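PDB 3KR9: SAM-dependent methyltransferase from Streptococcus pneumoniae, which probably transfers a methyl group from S-adenosylmethionine to N1 of adenine 22 in tRNA. Local coordinates for residues E140-E151 against L173-K184. Residues are numbered along the deposited sequence; the frame is centred on the assembly and turned at random.
Sequences ESILEEAGKFYE and LSKEVSPVFVQK
Lys184 of helix 179-198 reaches across Phe149 and Ile142 to a carboxylate of the beta-hairpin. Its CB sits over one face of the Phe149 ring, 3.8 Å from the ring centroid, a CH-pi contact, and CG follows beside CG and CD2 of that ring. CD packs against the tip of Ile142, CD1, at 3.8 Å, and CE lies 3.8 Å from Glu151 OE2. The chain is extended from its first torsion (CG anti to the backbone N, chi1 173°), which lets NZ reach Glu151 OE2 in a 2.7 Å salt bridge. This oxygen is approached from above, 38° out of the carboxylate plane. Glu123 pairs with the same ammonium group and a water also accepts from it, so NZ is gripped by three oxygens. Strands 135-145 and 148-157 make up the antiparallel edge of the mixed sheet in this class I Rossmann-like methyltransferase, and a type I' turn from Glu145 to Lys148 joins them. Helix 179-198 lies over one face of this hairpin, while helix 4-10 touches Leu143 on the other. Val180 CG1 rests on the backbone at Leu143 C (3.7 Å) and touches Ile142 CG1 and Phe149 CD1 at 3.9 Å. Ile142 CG2 points instead to the helix start, 3.6 Å from Ser178 OG, the N-cap oxygen that accepts from Phe181 N. At the sheet end of the hairpin, Leu173 N donates to Glu140 OE1 (2.9 Å, 169°), nearly in line with the C-O bond. The leucine side chain crosses Glu140 at about a right angle, placing CD2 against Ile142 CB and CD1 against the Glu151 carboxylate. Arg127 bridges the other oxygens of Glu140 and Glu151, probably keeping both acids ionised. Two waters link Glu176 OE1 to the strand backbone, one at Glu140 O and the other at Ile142 N.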
loop_
_atom_site.group_PDB
_atom_site.type_symbol
_atom_site.label_atom_id
_atom_site.label_comp_id
_atom_site.label_asym_id
_atom_site.label_seq_id
_atom_site.Cartn_x
_atom_site.Cartn_y
_atom_site.Cartn_z
ATOM N N GLU A 140 -2.748 -7.153 -7.269
ATOM C CA GLU A 140 -2.499 -5.725 -7.303
ATOM C C GLU A 140 -3.680 -5.006 -7.923
ATOM O O GLU A 140 -4.314 -5.520 -8.862
ATOM C CB GLU A 140 -1.242 -5.387 -8.106
ATOM C CG GLU A 140 0.038 -6.083 -7.659
ATOM C CD GLU A 140 1.224 -5.644 -8.504
ATOM O OE1 GLU A 140 1.133 -5.806 -9.731
ATOM O OE2 GLU A 140 2.258 -5.161 -7.960
ATOM N N SER A 141 -3.964 -3.813 -7.459
ATOM C CA SER A 141 -4.966 -2.989 -8.089
ATOM C C SER A 141 -4.501 -1.580 -8.210
ATOM O O SER A 141 -3.682 -1.188 -7.454
ATOM C CB SER A 141 -6.273 -3.059 -7.339
ATOM O OG SER A 141 -6.658 -4.383 -7.137
ATOM N N ILE A 142 -5.048 -0.825 -9.152
ATOM C CA ILE A 142 -4.615 0.568 -9.292
ATOM C C ILE A 142 -5.844 1.429 -9.561
ATOM O O ILE A 142 -6.708 1.048 -10.338
ATOM C CB ILE A 142 -3.557 0.734 -10.416
ATOM C CG1 ILE A 142 -3.034 2.168 -10.454
ATOM C CG2 ILE A 142 -4.166 0.307 -11.821
ATOM C CD1 ILE A 142 -1.701 2.358 -11.257
ATOM N N LEU A 143 -5.951 2.569 -8.901
ATOM C CA LEU A 143 -7.101 3.437 -9.126
ATOM C C LEU A 143 -6.665 4.854 -9.326
ATOM O O LEU A 143 -5.499 5.193 -9.091
ATOM C CB LEU A 143 -8.090 3.368 -7.959
ATOM C CG LEU A 143 -7.592 4.024 -6.671
ATOM C CD1 LEU A 143 -8.657 4.919 -6.095
ATOM C CD2 LEU A 143 -7.150 2.972 -5.637
ATOM N N GLU A 144 -7.595 5.690 -9.769
ATOM C CA GLU A 144 -7.344 7.139 -9.865
ATOM C C GLU A 144 -8.339 7.822 -8.956
ATOM O O GLU A 144 -9.472 7.369 -8.840
ATOM C CB GLU A 144 -7.566 7.655 -11.292
ATOM C CG GLU A 144 -7.249 9.138 -11.446
ATOM C CD GLU A 144 -7.412 9.638 -12.889
ATOM O OE1 GLU A 144 -8.213 9.069 -13.666
ATOM O OE2 GLU A 144 -6.737 10.622 -13.249
ATOM N N GLU A 145 -7.928 8.920 -8.344
ATOM C CA GLU A 145 -8.753 9.599 -7.355
ATOM C C GLU A 145 -8.349 11.054 -7.376
ATOM O O GLU A 145 -7.194 11.384 -7.165
ATOM C CB GLU A 145 -8.539 8.976 -5.967
ATOM C CG GLU A 145 -9.233 9.671 -4.779
ATOM C CD GLU A 145 -9.259 8.747 -3.522
ATOM O OE1 GLU A 145 -8.301 8.866 -2.715
ATOM O OE2 GLU A 145 -10.191 7.882 -3.371
ATOM N N ALA A 146 -9.299 11.918 -7.707
ATOM C CA ALA A 146 -9.008 13.340 -7.820
ATOM C C ALA A 146 -7.783 13.591 -8.695
ATOM O O ALA A 146 -6.951 14.400 -8.367
ATOM C CB ALA A 146 -8.787 13.902 -6.462
ATOM N N GLY A 147 -7.625 12.852 -9.781
ATOM C CA GLY A 147 -6.504 13.133 -10.662
ATOM C C GLY A 147 -5.151 12.595 -10.204
ATOM O O GLY A 147 -4.143 12.868 -10.841
ATOM N N LYS A 148 -5.083 11.867 -9.084
ATOM C CA LYS A 148 -3.845 11.144 -8.816
ATOM C C LYS A 148 -4.047 9.628 -8.847
ATOM O O LYS A 148 -5.167 9.133 -8.798
ATOM C CB LYS A 148 -3.142 11.619 -7.523
ATOM C CG LYS A 148 -2.711 13.071 -7.581
ATOM C CD LYS A 148 -2.520 13.661 -6.158
ATOM C CE LYS A 148 -1.055 13.681 -5.728
ATOM N NZ LYS A 148 -0.347 14.967 -6.104
ATOM N N PHE A 149 -2.942 8.902 -8.959
ATOM C CA PHE A 149 -2.954 7.436 -9.152
ATOM C C PHE A 149 -2.387 6.718 -7.937
ATOM O O PHE A 149 -1.318 7.090 -7.427
ATOM C CB PHE A 149 -2.107 7.071 -10.359
ATOM C CG PHE A 149 -2.551 7.757 -11.597
ATOM C CD1 PHE A 149 -3.737 7.374 -12.238
ATOM C CD2 PHE A 149 -1.829 8.810 -12.097
ATOM C CE1 PHE A 149 -4.171 8.054 -13.369
ATOM C CE2 PHE A 149 -2.267 9.511 -13.220
ATOM C CZ PHE A 149 -3.444 9.118 -13.866
ATOM N N TYR A 150 -3.062 5.680 -7.505
ATOM C CA TYR A 150 -2.668 4.946 -6.294
ATOM C C TYR A 150 -2.615 3.433 -6.569
ATOM O O TYR A 150 -3.623 2.837 -7.031
ATOM C CB TYR A 150 -3.682 5.212 -5.158
ATOM C CG TYR A 150 -3.745 6.678 -4.792
ATOM C CD1 TYR A 150 -2.812 7.232 -3.921
ATOM C CD2 TYR A 150 -4.703 7.523 -5.359
ATOM C CE1 TYR A 150 -2.834 8.574 -3.599
ATOM C CE2 TYR A 150 -4.727 8.885 -5.040
ATOM C CZ TYR A 150 -3.801 9.390 -4.156
ATOM O OH TYR A 150 -3.817 10.723 -3.840
ATOM N N GLU A 151 -1.483 2.809 -6.260
ATOM C CA GLU A 151 -1.372 1.329 -6.386
ATOM C C GLU A 151 -1.671 0.700 -5.026
ATOM O O GLU A 151 -1.400 1.328 -3.984
ATOM C CB GLU A 151 0.048 0.953 -6.833
ATOM C CG GLU A 151 0.397 1.535 -8.209
ATOM C CD GLU A 151 1.721 1.037 -8.709
ATOM O OE1 GLU A 151 2.232 0.095 -8.096
ATOM O OE2 GLU A 151 2.271 1.586 -9.689
ATOM N N LEU A 173 -0.316 -5.744 -12.198
ATOM C CA LEU A 173 -0.726 -4.519 -12.960
ATOM C C LEU A 173 -0.204 -4.529 -14.404
ATOM O O LEU A 173 -0.894 -4.141 -15.341
ATOM C CB LEU A 173 -0.236 -3.200 -12.265
ATOM C CG LEU A 173 -0.711 -2.982 -10.792
ATOM C CD1 LEU A 173 -0.095 -1.756 -10.227
ATOM C CD2 LEU A 173 -2.220 -2.868 -10.722
ATOM N N SER A 174 1.017 -4.975 -14.594
ATOM C CA SER A 174 1.641 -4.914 -15.928
ATOM C C SER A 174 1.022 -6.009 -16.846
ATOM O O SER A 174 1.145 -5.964 -18.084
ATOM C CB SER A 174 3.152 -5.150 -15.796
ATOM O OG SER A 174 3.326 -6.531 -15.591
ATOM N N LYS A 175 0.365 -6.987 -16.228
ATOM C CA LYS A 175 -0.324 -8.027 -17.003
ATOM C C LYS A 175 -1.753 -7.598 -17.413
ATOM O O LYS A 175 -2.153 -7.799 -18.540
ATOM C CB LYS A 175 -0.310 -9.369 -16.268
ATOM C CG LYS A 175 -0.823 -10.516 -17.136
ATOM C CD LYS A 175 -0.853 -11.836 -16.361
ATOM C CE LYS A 175 -1.397 -12.950 -17.249
ATOM N NZ LYS A 175 -2.825 -12.656 -17.554
ATOM N N GLU A 176 -2.483 -6.958 -16.510
ATOM C CA GLU A 176 -3.813 -6.402 -16.776
ATOM C C GLU A 176 -3.791 -5.203 -17.740
ATOM O O GLU A 176 -4.673 -5.095 -18.606
ATOM C CB GLU A 176 -4.446 -5.941 -15.456
ATOM C CG GLU A 176 -3.444 -5.121 -14.618
ATOM C CD GLU A 176 -3.991 -3.762 -14.134
ATOM O OE1 GLU A 176 -4.872 -3.766 -13.184
ATOM O OE2 GLU A 176 -3.498 -2.733 -14.715
ATOM N N VAL A 177 -2.800 -4.321 -17.572
ATOM C CA VAL A 177 -2.703 -3.037 -18.299
ATOM C C VAL A 177 -4.086 -2.353 -18.347
ATOM O O VAL A 177 -4.597 -2.038 -19.418
ATOM C CB VAL A 177 -2.134 -3.203 -19.742
ATOM C CG1 VAL A 177 -1.913 -1.854 -20.420
ATOM C CG2 VAL A 177 -0.820 -4.054 -19.736
ATOM N N SER A 178 -4.697 -2.127 -17.190
ATOM C CA SER A 178 -6.005 -1.443 -17.141
ATOM C C SER A 178 -6.003 -0.014 -17.700
ATOM O O SER A 178 -4.957 0.623 -17.869
ATOM C CB SER A 178 -6.535 -1.381 -15.699
ATOM O OG SER A 178 -5.714 -0.511 -14.950
ATOM N N PRO A 179 -7.204 0.535 -17.945
ATOM C CA PRO A 179 -7.167 1.892 -18.478
ATOM C C PRO A 179 -6.470 2.857 -17.513
ATOM O O PRO A 179 -5.863 3.830 -17.973
ATOM C CB PRO A 179 -8.659 2.250 -18.609
ATOM C CG PRO A 179 -9.282 0.938 -18.985
ATOM C CD PRO A 179 -8.539 -0.071 -18.057
ATOM N N VAL A 180 -6.581 2.608 -16.200
ATOM C CA VAL A 180 -5.962 3.512 -15.223
ATOM C C VAL A 180 -4.449 3.364 -15.231
ATOM O O VAL A 180 -3.721 4.357 -15.152
ATOM C CB VAL A 180 -6.495 3.301 -13.768
ATOM C CG1 VAL A 180 -5.566 4.006 -12.743
ATOM C CG2 VAL A 180 -7.942 3.767 -13.636
ATOM N N PHE A 181 -3.977 2.122 -15.332
ATOM C CA PHE A 181 -2.559 1.860 -15.511
ATOM C C PHE A 181 -2.028 2.652 -16.747
ATOM O O PHE A 181 -0.956 3.275 -16.691
ATOM C CB PHE A 181 -2.363 0.343 -15.683
ATOM C CG PHE A 181 -0.935 -0.091 -15.907
ATOM C CD1 PHE A 181 -0.160 -0.518 -14.840
ATOM C CD2 PHE A 181 -0.385 -0.116 -17.184
ATOM C CE1 PHE A 181 1.174 -0.953 -15.019
ATOM C CE2 PHE A 181 0.953 -0.548 -17.396
ATOM C CZ PHE A 181 1.736 -0.972 -16.308
ATOM N N VAL A 182 -2.766 2.640 -17.858
ATOM C CA VAL A 182 -2.281 3.375 -19.050
ATOM C C VAL A 182 -2.145 4.883 -18.791
ATOM O O VAL A 182 -1.123 5.490 -19.124
ATOM C CB VAL A 182 -3.181 3.150 -20.293
ATOM C CG1 VAL A 182 -2.622 3.905 -21.520
ATOM C CG2 VAL A 182 -3.356 1.616 -20.588
ATOM N N GLN A 183 -3.172 5.487 -18.183
ATOM C CA GLN A 183 -3.130 6.909 -17.882
ATOM C C GLN A 183 -1.961 7.232 -16.979
ATOM O O GLN A 183 -1.222 8.187 -17.224
ATOM C CB GLN A 183 -4.445 7.373 -17.222
ATOM C CG GLN A 183 -5.690 7.070 -18.055
ATOM C CD GLN A 183 -6.955 6.988 -17.198
ATOM O OE1 GLN A 183 -7.098 7.740 -16.221
ATOM N NE2 GLN A 183 -7.877 6.057 -17.546
ATOM N N LYS A 184 -1.753 6.427 -15.933
ATOM C CA LYS A 184 -0.622 6.697 -15.053
ATOM C C LYS A 184 0.686 6.710 -15.805
ATOM O O LYS A 184 1.442 7.665 -15.690
ATOM C CB LYS A 184 -0.532 5.735 -13.851
ATOM C CG LYS A 184 0.781 5.955 -13.057
ATOM C CD LYS A 184 0.948 5.010 -11.812
ATOM C CE LYS A 184 2.445 5.054 -11.272
ATOM N NZ LYS A 184 2.533 4.275 -9.974
HETATM O O HOH W 1 -3.987 -6.228 -11.384
HETATM O O HOH W 2 -7.456 0.145 -12.615
HETATM O O HOH W 3 -6.579 -2.594 -11.091
HETATM O O HOH W 4 0.467 5.183 -8.521
#